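Local coordinates for chitin elicitor receptor kinase 1 (Arabidopsis thaliana, PDB 4EBY), which probably senses chitin oligomers through its LysM-bearing ectodomain, as a receptor-like kinase of plant immunity that chitin activates by inducing dimerization, at residues N38-P41 against I42-Y45; E68-P71 against G72-G76; Y81-R84 against Q85-Y89; V92-N96 against Y97-T101. All coordinates share one frame; numbering follows the deposited sequence.

Interaction 1 of 4, residues N38-P41 against I42-Y45; sequences NFDP and ILRY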
loop_
_atom_site.group_PDB
_atom_site.type_symbol
_atom_site.label_atom_id
_atom_site.label_comp_id
_atom_site.label_asym_id
_atom_site.label_seq_id
_atom_site.Cartn_x
_atom_site.Cartn_y
_atom_site.Cartn_z
ATOM N N ASN A 38 -11.140 3.142 17.136
ATOM C CA ASN A 38 -10.281 4.275 16.856
ATOM C C ASN A 38 -9.574 4.046 15.530
ATOM O O ASN A 38 -8.777 3.116 15.408
ATOM C CB ASN A 38 -9.267 4.406 17.986
ATOM C CG ASN A 38 -8.428 5.660 17.886
ATOM O OD1 ASN A 38 -8.086 6.106 16.793
ATOM N ND2 ASN A 38 -8.078 6.231 19.032
ATOM N N PHE A 39 -9.876 4.878 14.538
ATOM C CA PHE A 39 -9.246 4.775 13.222
ATOM C C PHE A 39 -8.324 5.949 12.956
ATOM O O PHE A 39 -7.957 6.195 11.817
ATOM C CB PHE A 39 -10.332 4.727 12.140
ATOM C CG PHE A 39 -11.188 3.479 12.208
ATOM C CD1 PHE A 39 -10.835 2.361 11.458
ATOM C CD2 PHE A 39 -12.312 3.421 13.026
ATOM C CE1 PHE A 39 -11.604 1.192 11.514
ATOM C CE2 PHE A 39 -13.086 2.257 13.082
ATOM C CZ PHE A 39 -12.720 1.149 12.318
ATOM N N ASP A 40 -7.968 6.677 14.015
ATOM C CA ASP A 40 -7.127 7.867 13.844
ATOM C C ASP A 40 -5.816 7.646 13.077
ATOM O O ASP A 40 -5.417 8.496 12.277
ATOM C CB ASP A 40 -6.840 8.536 15.198
ATOM C CG ASP A 40 -8.065 9.205 15.799
ATOM O OD1 ASP A 40 -9.126 9.280 15.137
ATOM O OD2 ASP A 40 -7.952 9.688 16.941
ATOM N N PRO A 41 -5.123 6.519 13.310
ATOM C CA PRO A 41 -3.850 6.355 12.591
ATOM C C PRO A 41 -4.016 6.422 11.069
ATOM O O PRO A 41 -3.152 6.948 10.377
ATOM C CB PRO A 41 -3.377 4.958 13.031
ATOM C CG PRO A 41 -3.941 4.817 14.373
ATOM C CD PRO A 41 -5.330 5.448 14.300
ATOM N N ILE A 42 -5.122 5.889 10.564
ATOM C CA ILE A 42 -5.454 5.995 9.152
ATOM C C ILE A 42 -6.024 7.365 8.779
ATOM O O ILE A 42 -5.592 7.977 7.793
ATOM C CB ILE A 42 -6.448 4.891 8.747
ATOM C CG1 ILE A 42 -5.752 3.541 8.862
ATOM C CG2 ILE A 42 -6.915 5.100 7.316
ATOM C CD1 ILE A 42 -6.741 2.360 8.743
ATOM N N LEU A 43 -6.980 7.852 9.565
ATOM C CA LEU A 43 -7.653 9.098 9.224
ATOM C C LEU A 43 -6.691 10.286 9.134
ATOM O O LEU A 43 -6.923 11.208 8.355
ATOM C CB LEU A 43 -8.791 9.408 10.192
ATOM C CG LEU A 43 -9.952 8.399 10.103
ATOM C CD1 LEU A 43 -10.976 8.700 11.167
ATOM C CD2 LEU A 43 -10.587 8.451 8.710
ATOM N N ARG A 44 -5.628 10.266 9.930
ATOM C CA ARG A 44 -4.666 11.384 9.891
ATOM C C ARG A 44 -4.053 11.582 8.525
ATOM O O ARG A 44 -3.647 12.689 8.187
ATOM C CB ARG A 44 -3.527 11.148 10.869
ATOM C CG ARG A 44 -3.851 11.496 12.258
ATOM C CD ARG A 44 -2.647 11.212 13.109
ATOM N NE ARG A 44 -3.019 11.303 14.503
ATOM C CZ ARG A 44 -3.152 10.261 15.303
ATOM N NH1 ARG A 44 -2.902 9.033 14.854
ATOM N NH2 ARG A 44 -3.508 10.458 16.557
ATOM N N TYR A 45 -3.958 10.510 7.749
ATOM C CA TYR A 45 -3.391 10.584 6.406
ATOM C C TYR A 45 -4.448 10.792 5.326
ATOM O O TYR A 45 -4.127 10.798 4.143
ATOM C CB TYR A 45 -2.560 9.323 6.108
ATOM C CG TYR A 45 -1.295 9.261 6.936
ATOM C CD1 TYR A 45 -0.127 9.950 6.535
ATOM C CD2 TYR A 45 -1.275 8.572 8.132
ATOM C CE1 TYR A 45 1.014 9.898 7.320
ATOM C CE2 TYR A 45 -0.140 8.512 8.916
ATOM C CZ TYR A 45 1.000 9.184 8.504
ATOM O OH TYR A 45 2.106 9.120 9.317
HETATM O O HOH W 1 -1.334 8.353 11.987
#

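Interaction 2 of 4, residues E68-P71 against G72-G76; sequences ECQP and GDFLG. With NAG (2-acetamido-2-deoxy-beta-D-glucopyranose), chain E; NAG (2-acetamido-2-deoxy-beta-D-glucopyranose), chain D.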
loop_
_atom_site.group_PDB
_atom_site.type_symbol
_atom_site.label_atom_id
_atom_site.label_comp_id
_atom_site.label_asym_id
_atom_site.label_seq_id
_atom_site.Cartn_x
_atom_site.Cartn_y
_atom_site.Cartn_z
ATOM N N GLU A 68 10.002 -2.629 6.443
ATOM C CA GLU A 68 11.084 -3.387 7.075
ATOM C C GLU A 68 11.952 -4.081 6.038
ATOM O O GLU A 68 11.478 -4.401 4.953
ATOM C CB GLU A 68 10.485 -4.447 8.012
ATOM C CG GLU A 68 9.834 -3.830 9.252
ATOM C CD GLU A 68 8.514 -4.456 9.615
ATOM O OE1 GLU A 68 7.886 -5.100 8.749
ATOM O OE2 GLU A 68 8.094 -4.286 10.779
ATOM N N CYS A 69 13.221 -4.319 6.376
ATOM C CA CYS A 69 14.095 -5.067 5.480
ATOM C C CYS A 69 13.681 -6.534 5.476
ATOM O O CYS A 69 13.449 -7.123 6.531
ATOM C CB CYS A 69 15.555 -4.912 5.890
ATOM S SG CYS A 69 16.688 -5.444 4.568
ATOM N N GLN A 70 13.548 -7.107 4.282
ATOM C CA GLN A 70 13.095 -8.491 4.127
ATOM C C GLN A 70 14.238 -9.359 3.635
ATOM O O GLN A 70 15.162 -8.861 3.005
ATOM C CB GLN A 70 11.974 -8.562 3.100
ATOM C CG GLN A 70 10.737 -7.729 3.471
ATOM C CD GLN A 70 10.000 -8.282 4.676
ATOM O OE1 GLN A 70 9.951 -9.497 4.893
ATOM N NE2 GLN A 70 9.404 -7.391 5.464
ATOM N N PRO A 71 14.164 -10.668 3.904
ATOM C CA PRO A 71 15.196 -11.542 3.328
ATOM C C PRO A 71 15.208 -11.393 1.816
ATOM O O PRO A 71 14.151 -11.373 1.198
ATOM C CB PRO A 71 14.730 -12.943 3.730
ATOM C CG PRO A 71 13.918 -12.721 4.984
ATOM C CD PRO A 71 13.214 -11.404 4.751
ATOM N N GLY A 72 16.400 -11.308 1.223
ATOM C CA GLY A 72 16.516 -11.036 -0.196
ATOM C C GLY A 72 16.860 -9.574 -0.395
ATOM O O GLY A 72 16.980 -9.098 -1.526
ATOM N N ASP A 73 16.972 -8.860 0.725
ATOM C CA ASP A 73 17.423 -7.466 0.748
ATOM C C ASP A 73 16.541 -6.510 -0.044
ATOM O O ASP A 73 17.005 -5.787 -0.914
ATOM C CB ASP A 73 18.893 -7.372 0.319
ATOM C CG ASP A 73 19.814 -8.103 1.277
ATOM O OD1 ASP A 73 20.891 -8.565 0.838
ATOM O OD2 ASP A 73 19.455 -8.221 2.471
ATOM N N PHE A 74 15.250 -6.509 0.281
ATOM C CA PHE A 74 14.330 -5.531 -0.270
ATOM C C PHE A 74 13.398 -5.116 0.870
ATOM O O PHE A 74 13.358 -5.771 1.912
ATOM C CB PHE A 74 13.528 -6.107 -1.450
ATOM C CG PHE A 74 12.615 -7.252 -1.069
ATOM C CD1 PHE A 74 11.327 -7.005 -0.643
ATOM C CD2 PHE A 74 13.052 -8.570 -1.144
ATOM C CE1 PHE A 74 10.481 -8.045 -0.280
ATOM C CE2 PHE A 74 12.206 -9.612 -0.780
ATOM C CZ PHE A 74 10.921 -9.340 -0.339
ATOM N N LEU A 75 12.670 -4.025 0.664
ATOM C CA LEU A 75 11.808 -3.462 1.701
ATOM C C LEU A 75 10.357 -3.871 1.536
ATOM O O LEU A 75 9.793 -3.825 0.440
ATOM C CB LEU A 75 11.897 -1.940 1.660
ATOM C CG LEU A 75 13.264 -1.353 2.013
ATOM C CD1 LEU A 75 13.250 0.125 1.674
ATOM C CD2 LEU A 75 13.548 -1.572 3.488
ATOM N N GLY A 76 9.745 -4.241 2.647
ATOM C CA GLY A 76 8.335 -4.589 2.625
ATOM C C GLY A 76 7.776 -4.867 4.003
ATOM O O GLY A 76 8.439 -4.664 5.024
HETATM C C1 NAG E . 8.047 -12.115 6.269
HETATM C C2 NAG E . 9.278 -12.170 7.183
HETATM C C3 NAG E . 10.291 -13.128 6.570
HETATM C C4 NAG E . 9.640 -14.488 6.377
HETATM C C5 NAG E . 8.333 -14.376 5.611
HETATM C C6 NAG E . 7.642 -15.739 5.548
HETATM C C7 NAG E . 10.228 -10.375 8.554
HETATM C C8 NAG E . 10.741 -8.954 8.581
HETATM N N2 NAG E . 9.905 -10.870 7.358
HETATM O O3 NAG E . 11.427 -13.233 7.412
HETATM O O4 NAG E . 10.474 -15.332 5.623
HETATM O O5 NAG E . 7.492 -13.414 6.212
HETATM O O6 NAG E . 7.246 -16.185 6.833
HETATM O O7 NAG E . 10.129 -11.015 9.605
HETATM C C1 NAG D . 8.427 -7.258 -3.623
HETATM C C2 NAG D . 7.615 -8.023 -4.673
HETATM C C3 NAG D . 8.287 -9.332 -5.075
HETATM C C4 NAG D . 9.765 -9.153 -5.346
HETATM C C5 NAG D . 10.426 -8.299 -4.266
HETATM C C6 NAG D . 11.892 -8.022 -4.577
HETATM C C7 NAG D . 5.197 -7.806 -4.404
HETATM C C8 NAG D . 3.960 -8.393 -3.729
HETATM N N2 NAG D . 6.329 -8.403 -4.117
HETATM O O3 NAG D . 7.657 -9.893 -6.212
HETATM O O4 NAG D . 10.356 -10.440 -5.368
HETATM O O5 NAG D . 9.737 -7.072 -4.127
HETATM O O6 NAG D . 12.036 -7.343 -5.804
HETATM O O7 NAG D . 5.135 -6.818 -5.137
#

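Interaction 3 of 4, residues Y81-R84 against Q85-Y89; sequences YSVR and QEDTY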
loop_
_atom_site.group_PDB
_atom_site.type_symbol
_atom_site.label_atom_id
_atom_site.label_comp_id
_atom_site.label_asym_id
_atom_site.label_seq_id
_atom_site.Cartn_x
_atom_site.Cartn_y
_atom_site.Cartn_z
ATOM N N TYR A 81 -3.632 -12.235 7.222
ATOM C CA TYR A 81 -5.004 -12.254 6.727
ATOM C C TYR A 81 -5.698 -13.542 7.117
ATOM O O TYR A 81 -5.207 -14.628 6.832
ATOM C CB TYR A 81 -5.029 -12.087 5.196
ATOM C CG TYR A 81 -6.414 -12.218 4.635
ATOM C CD1 TYR A 81 -7.333 -11.177 4.763
ATOM C CD2 TYR A 81 -6.822 -13.387 4.001
ATOM C CE1 TYR A 81 -8.613 -11.310 4.279
ATOM C CE2 TYR A 81 -8.112 -13.526 3.504
ATOM C CZ TYR A 81 -8.995 -12.486 3.654
ATOM O OH TYR A 81 -10.274 -12.631 3.174
ATOM N N SER A 82 -6.856 -13.429 7.785
ATOM C CA SER A 82 -7.630 -14.615 8.126
ATOM C C SER A 82 -8.598 -14.965 7.000
ATOM O O SER A 82 -9.421 -14.139 6.583
ATOM C CB SER A 82 -8.358 -14.415 9.455
ATOM O OG SER A 82 -9.118 -15.579 9.771
ATOM N N VAL A 83 -8.476 -16.194 6.502
ATOM C CA VAL A 83 -9.210 -16.650 5.330
ATOM C C VAL A 83 -10.701 -16.831 5.581
ATOM O O VAL A 83 -11.111 -17.425 6.594
ATOM C CB VAL A 83 -8.607 -17.961 4.791
ATOM C CG1 VAL A 83 -9.448 -18.524 3.682
ATOM C CG2 VAL A 83 -7.201 -17.677 4.284
ATOM N N ARG A 84 -11.491 -16.330 4.633
ATOM C CA ARG A 84 -12.948 -16.455 4.658
ATOM C C ARG A 84 -13.484 -17.335 3.520
ATOM O O ARG A 84 -12.742 -17.777 2.629
ATOM C CB ARG A 84 -13.570 -15.059 4.603
ATOM C CG ARG A 84 -13.104 -14.149 5.727
ATOM C CD ARG A 84 -13.218 -12.686 5.345
ATOM N NE ARG A 84 -14.605 -12.296 5.115
ATOM C CZ ARG A 84 -15.419 -11.836 6.060
ATOM N NH1 ARG A 84 -14.988 -11.707 7.308
ATOM N NH2 ARG A 84 -16.666 -11.506 5.757
ATOM N N GLN A 85 -14.786 -17.607 3.561
ATOM C CA GLN A 85 -15.396 -18.516 2.606
ATOM C C GLN A 85 -15.104 -18.123 1.165
ATOM O O GLN A 85 -15.261 -16.960 0.779
ATOM C CB GLN A 85 -16.911 -18.590 2.834
ATOM C CG GLN A 85 -17.540 -19.887 2.360
ATOM C CD GLN A 85 -17.248 -21.050 3.296
ATOM O OE1 GLN A 85 -16.397 -21.897 3.011
ATOM N NE2 GLN A 85 -17.959 -21.098 4.422
ATOM N N GLU A 86 -14.657 -19.106 0.391
ATOM C CA GLU A 86 -14.445 -18.960 -1.044
ATOM C C GLU A 86 -13.254 -18.092 -1.439
ATOM O O GLU A 86 -13.101 -17.750 -2.612
ATOM C CB GLU A 86 -15.725 -18.485 -1.733
ATOM C CG GLU A 86 -16.819 -19.557 -1.724
ATOM C CD GLU A 86 -18.056 -19.153 -2.496
ATOM O OE1 GLU A 86 -18.260 -17.941 -2.715
ATOM O OE2 GLU A 86 -18.832 -20.053 -2.882
ATOM N N ASP A 87 -12.405 -17.745 -0.475
ATOM C CA ASP A 87 -11.194 -17.000 -0.807
ATOM C C ASP A 87 -10.286 -17.803 -1.720
ATOM O O ASP A 87 -10.206 -19.041 -1.633
ATOM C CB ASP A 87 -10.424 -16.582 0.455
ATOM C CG ASP A 87 -11.020 -15.370 1.134
ATOM O OD1 ASP A 87 -11.872 -14.694 0.521
ATOM O OD2 ASP A 87 -10.621 -15.068 2.286
ATOM N N THR A 88 -9.611 -17.087 -2.616
ATOM C CA THR A 88 -8.588 -17.655 -3.464
ATOM C C THR A 88 -7.415 -16.700 -3.396
ATOM O O THR A 88 -7.586 -15.540 -3.003
ATOM C CB THR A 88 -9.037 -17.743 -4.938
ATOM O OG1 THR A 88 -9.358 -16.429 -5.413
ATOM C CG2 THR A 88 -10.267 -18.631 -5.059
ATOM N N TYR A 89 -6.232 -17.172 -3.759
ATOM C CA TYR A 89 -5.076 -16.279 -3.789
ATOM C C TYR A 89 -5.312 -15.104 -4.727
ATOM O O TYR A 89 -4.941 -13.965 -4.411
ATOM C CB TYR A 89 -3.819 -17.036 -4.184
ATOM C CG TYR A 89 -3.288 -17.973 -3.112
ATOM C CD1 TYR A 89 -3.119 -17.552 -1.799
ATOM C CD2 TYR A 89 -2.945 -19.288 -3.428
ATOM C CE1 TYR A 89 -2.619 -18.419 -0.822
ATOM C CE2 TYR A 89 -2.455 -20.163 -2.451
ATOM C CZ TYR A 89 -2.291 -19.720 -1.159
ATOM O OH TYR A 89 -1.800 -20.584 -0.195
#

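Interaction 4 of 4, residues V92-N96 against Y97-T101; sequences VAISN and YANLT. With NAG (2-acetamido-2-deoxy-beta-D-glucopyranose), chain C; NAG (2-acetamido-2-deoxy-beta-D-glucopyranose), chain F.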
loop_
_atom_site.group_PDB
_atom_site.type_symbol
_atom_site.label_atom_id
_atom_site.label_comp_id
_atom_site.label_asym_id
_atom_site.label_seq_id
_atom_site.Cartn_x
_atom_site.Cartn_y
_atom_site.Cartn_z
ATOM N N VAL A 92 -7.764 -12.624 -2.966
ATOM C CA VAL A 92 -7.122 -11.941 -1.862
ATOM C C VAL A 92 -6.207 -10.824 -2.373
ATOM O O VAL A 92 -6.188 -9.745 -1.803
ATOM C CB VAL A 92 -6.356 -12.924 -0.947
ATOM C CG1 VAL A 92 -5.554 -12.172 0.111
ATOM C CG2 VAL A 92 -7.366 -13.882 -0.268
ATOM N N ALA A 93 -5.459 -11.093 -3.446
ATOM C CA ALA A 93 -4.530 -10.102 -3.993
ATOM C C ALA A 93 -5.277 -8.960 -4.690
ATOM O O ALA A 93 -4.958 -7.780 -4.479
ATOM C CB ALA A 93 -3.543 -10.769 -4.961
ATOM N N ILE A 94 -6.244 -9.291 -5.536
ATOM C CA ILE A 94 -6.823 -8.251 -6.390
ATOM C C ILE A 94 -7.923 -7.461 -5.704
ATOM O O ILE A 94 -8.145 -6.292 -6.024
ATOM C CB ILE A 94 -7.330 -8.777 -7.757
ATOM C CG1 ILE A 94 -8.636 -9.553 -7.614
ATOM C CG2 ILE A 94 -6.245 -9.595 -8.457
ATOM C CD1 ILE A 94 -9.311 -9.839 -8.946
ATOM N N SER A 95 -8.595 -8.108 -4.756
ATOM C CA SER A 95 -9.728 -7.505 -4.082
ATOM C C SER A 95 -9.417 -7.159 -2.623
ATOM O O SER A 95 -9.378 -5.976 -2.255
ATOM C CB SER A 95 -10.944 -8.439 -4.189
ATOM O OG SER A 95 -12.082 -7.824 -3.617
ATOM N N ASN A 96 -9.166 -8.170 -1.791
ATOM C CA ASN A 96 -8.986 -7.920 -0.354
ATOM C C ASN A 96 -7.818 -6.974 -0.056
ATOM O O ASN A 96 -7.890 -6.164 0.857
ATOM C CB ASN A 96 -8.819 -9.236 0.412
ATOM C CG ASN A 96 -9.970 -10.204 0.163
ATOM O OD1 ASN A 96 -10.133 -10.716 -0.937
ATOM N ND2 ASN A 96 -10.756 -10.464 1.185
ATOM N N TYR A 97 -6.739 -7.085 -0.847
ATOM C CA TYR A 97 -5.587 -6.185 -0.721
ATOM C C TYR A 97 -5.420 -5.181 -1.881
ATOM O O TYR A 97 -4.407 -4.483 -1.951
ATOM C CB TYR A 97 -4.286 -6.998 -0.484
ATOM C CG TYR A 97 -4.252 -7.508 0.936
ATOM C CD1 TYR A 97 -3.643 -6.783 1.948
ATOM C CD2 TYR A 97 -4.897 -8.696 1.275
ATOM C CE1 TYR A 97 -3.673 -7.227 3.279
ATOM C CE2 TYR A 97 -4.923 -9.150 2.590
ATOM C CZ TYR A 97 -4.321 -8.415 3.584
ATOM O OH TYR A 97 -4.367 -8.883 4.892
ATOM N N ALA A 98 -6.415 -5.097 -2.760
ATOM C CA ALA A 98 -6.497 -4.021 -3.745
ATOM C C ALA A 98 -5.210 -3.843 -4.553
ATOM O O ALA A 98 -4.740 -2.719 -4.768
ATOM C CB ALA A 98 -6.865 -2.706 -3.049
ATOM N N ASN A 99 -4.666 -4.970 -4.991
ATOM C CA ASN A 99 -3.425 -5.004 -5.786
ATOM C C ASN A 99 -2.163 -4.500 -5.109
ATOM O O ASN A 99 -1.151 -4.226 -5.789
ATOM C CB ASN A 99 -3.641 -4.350 -7.148
ATOM C CG ASN A 99 -4.701 -5.065 -7.945
ATOM O OD1 ASN A 99 -4.666 -6.298 -8.071
ATOM N ND2 ASN A 99 -5.678 -4.300 -8.454
ATOM N N LEU A 100 -2.194 -4.419 -3.777
ATOM C CA LEU A 100 -0.992 -4.087 -3.017
ATOM C C LEU A 100 -0.081 -5.295 -2.908
ATOM O O LEU A 100 1.096 -5.162 -2.586
ATOM C CB LEU A 100 -1.355 -3.582 -1.619
ATOM C CG LEU A 100 -2.059 -2.225 -1.575
ATOM C CD1 LEU A 100 -2.793 -2.091 -0.256
ATOM C CD2 LEU A 100 -1.024 -1.089 -1.763
ATOM N N THR A 101 -0.646 -6.476 -3.155
ATOM C CA THR A 101 0.137 -7.711 -3.268
ATOM C C THR A 101 -0.256 -8.433 -4.557
ATOM O O THR A 101 -1.125 -7.956 -5.288
ATOM C CB THR A 101 -0.046 -8.606 -2.012
ATOM O OG1 THR A 101 0.994 -9.596 -1.962
ATOM C CG2 THR A 101 -1.433 -9.291 -2.019
HETATM C C1 NAG C . -6.727 -5.020 -9.149
HETATM C C2 NAG C . -7.958 -4.104 -9.117
HETATM C C3 NAG C . -9.102 -4.703 -9.943
HETATM C C4 NAG C . -8.646 -5.179 -11.318
HETATM C C5 NAG C . -7.342 -5.965 -11.217
HETATM C C6 NAG C . -6.782 -6.339 -12.587
HETATM C C7 NAG C . -8.647 -2.748 -7.190
HETATM C C8 NAG C . -9.246 -2.721 -5.801
HETATM N N2 NAG C . -8.402 -3.939 -7.750
HETATM O O3 NAG C . -10.170 -3.778 -10.083
HETATM O O4 NAG C . -9.645 -6.020 -11.865
HETATM O O5 NAG C . -6.372 -5.207 -10.516
HETATM O O6 NAG C . -6.507 -5.152 -13.305
HETATM O O7 NAG C . -8.392 -1.689 -7.762
HETATM C C1 NAG F . -16.237 -6.281 -8.163
HETATM C C2 NAG F . -14.916 -7.028 -8.407
HETATM C C3 NAG F . -14.832 -7.594 -9.818
HETATM C C4 NAG F . -16.097 -8.369 -10.152
HETATM C C5 NAG F . -17.358 -7.598 -9.761
HETATM C C6 NAG F . -18.601 -8.457 -9.970
HETATM C C7 NAG F . -12.829 -6.582 -7.295
HETATM C C8 NAG F . -11.892 -5.542 -6.736
HETATM N N2 NAG F . -13.765 -6.184 -8.156
HETATM O O3 NAG F . -13.699 -8.446 -9.925
HETATM O O4 NAG F . -16.129 -8.619 -11.540
HETATM O O5 NAG F . -17.290 -7.184 -8.407
HETATM O O6 NAG F . -18.486 -9.640 -9.208
HETATM O O7 NAG F . -12.714 -7.757 -6.948
#

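Interaction 1 of 4, residues N38-P41 against I42-Y45
Pro41 and Asp40 meet Ile42 and Leu43 within the short helix 40-43, and Arg44 just past it; an Asx turn introduces the helix. In that turn Asn38 OD1 accepts a hydrogen bond of 2.8 Å from Asp40 N, while Phe39 sits at the N-cap position. Proline suits the first turn of a helix because its nitrogen carries no hydrogen, and none is needed before the main-chain bonds begin. The first strong one has Leu43 N giving a straight bond (170°) to Phe39 O at 3.0 Å; Ile42 N makes a weak one to the same oxygen. Arg44 N then reaches Asp40 O at 2.9 Å.

Asp40 offers Arg44 its methylene group more than its charge. CB of Asp40 lies over one face of the Arg44 guanidinium, 3.7 Å above the plane and displaced toward its rim. Asp40 OD2 stands well out of that plane, so no N-H points at it, and the opposite charges can attract only at a distance. Arg44 gets there by running extended from CG to NE, with CG against Asp40 O and NH1 3.6 Å from Pro41 CA.

Ile42 has a branched apolar chain suited to burial. It packs on Leu20 and Asn24 of helix 20-26 and on Val61, Val63 and Pro64 of strand 60-70, so the little helix is fastened to both.

Pro41 O has two neighbours: Tyr45 CD2, which brings its ring edge to 3.3 Å from it, in the ring plane, and a water that donates to the same oxygen at 2.8 Å while accepting weakly from Arg44 NH1.

Interaction 2 of 4, residues E68-P71 against G72-G76
A beta hairpin joins strands 60-70 and 74-82, and at its tip Gln70 and Phe74 face each other between two bound N-acetylglucosamine residues. Glu68 and Gly76 form an antiparallel hydrogen-bonded pair, with Gly76 N to Glu68 O at 2.9 Å. At the bend Asp73 N reaches Gln70 O. Pro71 and Gly72 have backbone angles like those of a type II turn: proline's ring suits the first corner, and the positive phi of Gly72 (101°) would press any CB against the carbonyl oxygen of Pro71.

Gln70 CB lies over one face of the Phe74 ring, 3.8 Å from its centroid, a CH-pi contact. Over the centre of the opposite face sits C5 of the chain D sugar, so the flat aromatic serves as a platform for sugar C-H groups. The ring reaches this place with CG between the backbone N and the carbonyl carbon (chi1 64°).

Beyond CB the Gln70 chain bends at chi2 (-68°), and its amide works at both ends, which suits glutamine. NE2 makes a weak bond to Gly76 O at 2.9 Å, and OE1 accepts from N2 of the chain E sugar at 2.8 Å.

Interaction 3 of 4, residues Y81-R84 against Q85-Y89
Tyr81 and Asp87 come together from opposite directions where strand 74-82 runs out into a type II beta turn, Arg84 to Asp87. The tight part centres on one oxygen, Asp87 OD2. Tyr81 OH donates to it at 2.6 Å, from the syn side but somewhat out of the carboxylate plane, and OD2 lies at the edge of the tyrosine ring. From above the other face comes Arg84 N, at 2.8 Å and nearly straight (168°). Aspartate suits this spot because it is short enough to fold back over its own turn and can accept from two donors; these, with Arg91 in a salt bridge to OD1, should hold the carboxylate's rotation, and the salt bridge would probably favour the charged form. Nearer the main chain, Asp87 CB meets Val83 CG1 at 3.9 Å, and Asp87 N closes the turn on Arg84 O at 3.1 Å.

The other side is loose. Gln85 and Glu86, the two corners, are exposed, and their side chains start out away from Tyr81 to Arg84; Glu86 takes the positive phi (72°) that the third place of such a turn demands. The end of the Arg84 side chain departs, making no salt bridge with Asp87, though the opposite charges may attract weakly.

Around this turn, Tyr81 and Val83 lean on Leu123 of strand 122-128, Tyr81 and Asp87 touch Val92 of helix 89-96, and Thr88 caps the start of that helix through Arg91 N.

Interaction 4 of 4, residues V92-N96 against Y97-T101
Asn99 lies alongside Ile94, its side chain pointing the same way, just beyond the end of helix 89-96. From the backbone, CB comes within 3.7 Å of C1 of the chain C N-acetylglucosamine. CG follows, anti to the carbonyl carbon (chi1 -61°), and this swings the amide back over the last helical turn. There OD1 rests against Ile94, 3.4 Å from its CA and slightly farther from CB and CG2. At the tip, ND2 is bonded covalently to C1 of the sugar. The sugar turns back in its own right, its N2 donating to Ile94 O at 2.9 Å, while its acetyl methyl C8 meets Ala98 CB.

The main chain brings Asn99 to this place. A wide pi-type turn closes the helix with Tyr97 N bonded to Val92 O at 2.9 Å, and Asn99 N reaches Ala93 O. Tyr97 to Leu100 form a type I' turn, in which Ala98 and Asn99 both take left-handed backbone angles; asparagine tolerates them better than most residues with a side chain.

On the inner side Val92 CG1 packs beside Tyr97 CD2 at 3.7 Å, and Tyr97 OH is held by Asn26 O. Ala93, small enough to let the chain come close, takes Thr101 CG2 at 3.9 Å from its CB, while Thr101 OG1 bonds to Leu126 O.

Asn99, Leu100 and Thr101 spell the Asn-X-Thr sequon, so this is an N-glycosylation site on the turn after a helix of a LysM domain, its glycan pocket completed by Tyr13, Glu15 and Arg149.

In the fold
The four contacts follow one another along the chain without overlap. Interaction 1, on helix 40-43, touches none of the others, its centre about 26 Å from those of interactions 2 and 3 and about 21 Å from that of interaction 4. Interactions 2 and 3 occupy the two ends of strand 74-82, with centres about 25 Å apart. From there the chain enters helix 89-96, which carries interaction 4 at its far end. Interactions 3 and 4, about 12 Å apart between centres, touch through Tyr81 and Asp87 on Val92 and belong to one LysM domain. Sugars gather at interactions 2 and 4, whose nearest atoms are about 9 Å apart, and one glycan pocket draws on both, through Phe74 and Thr101.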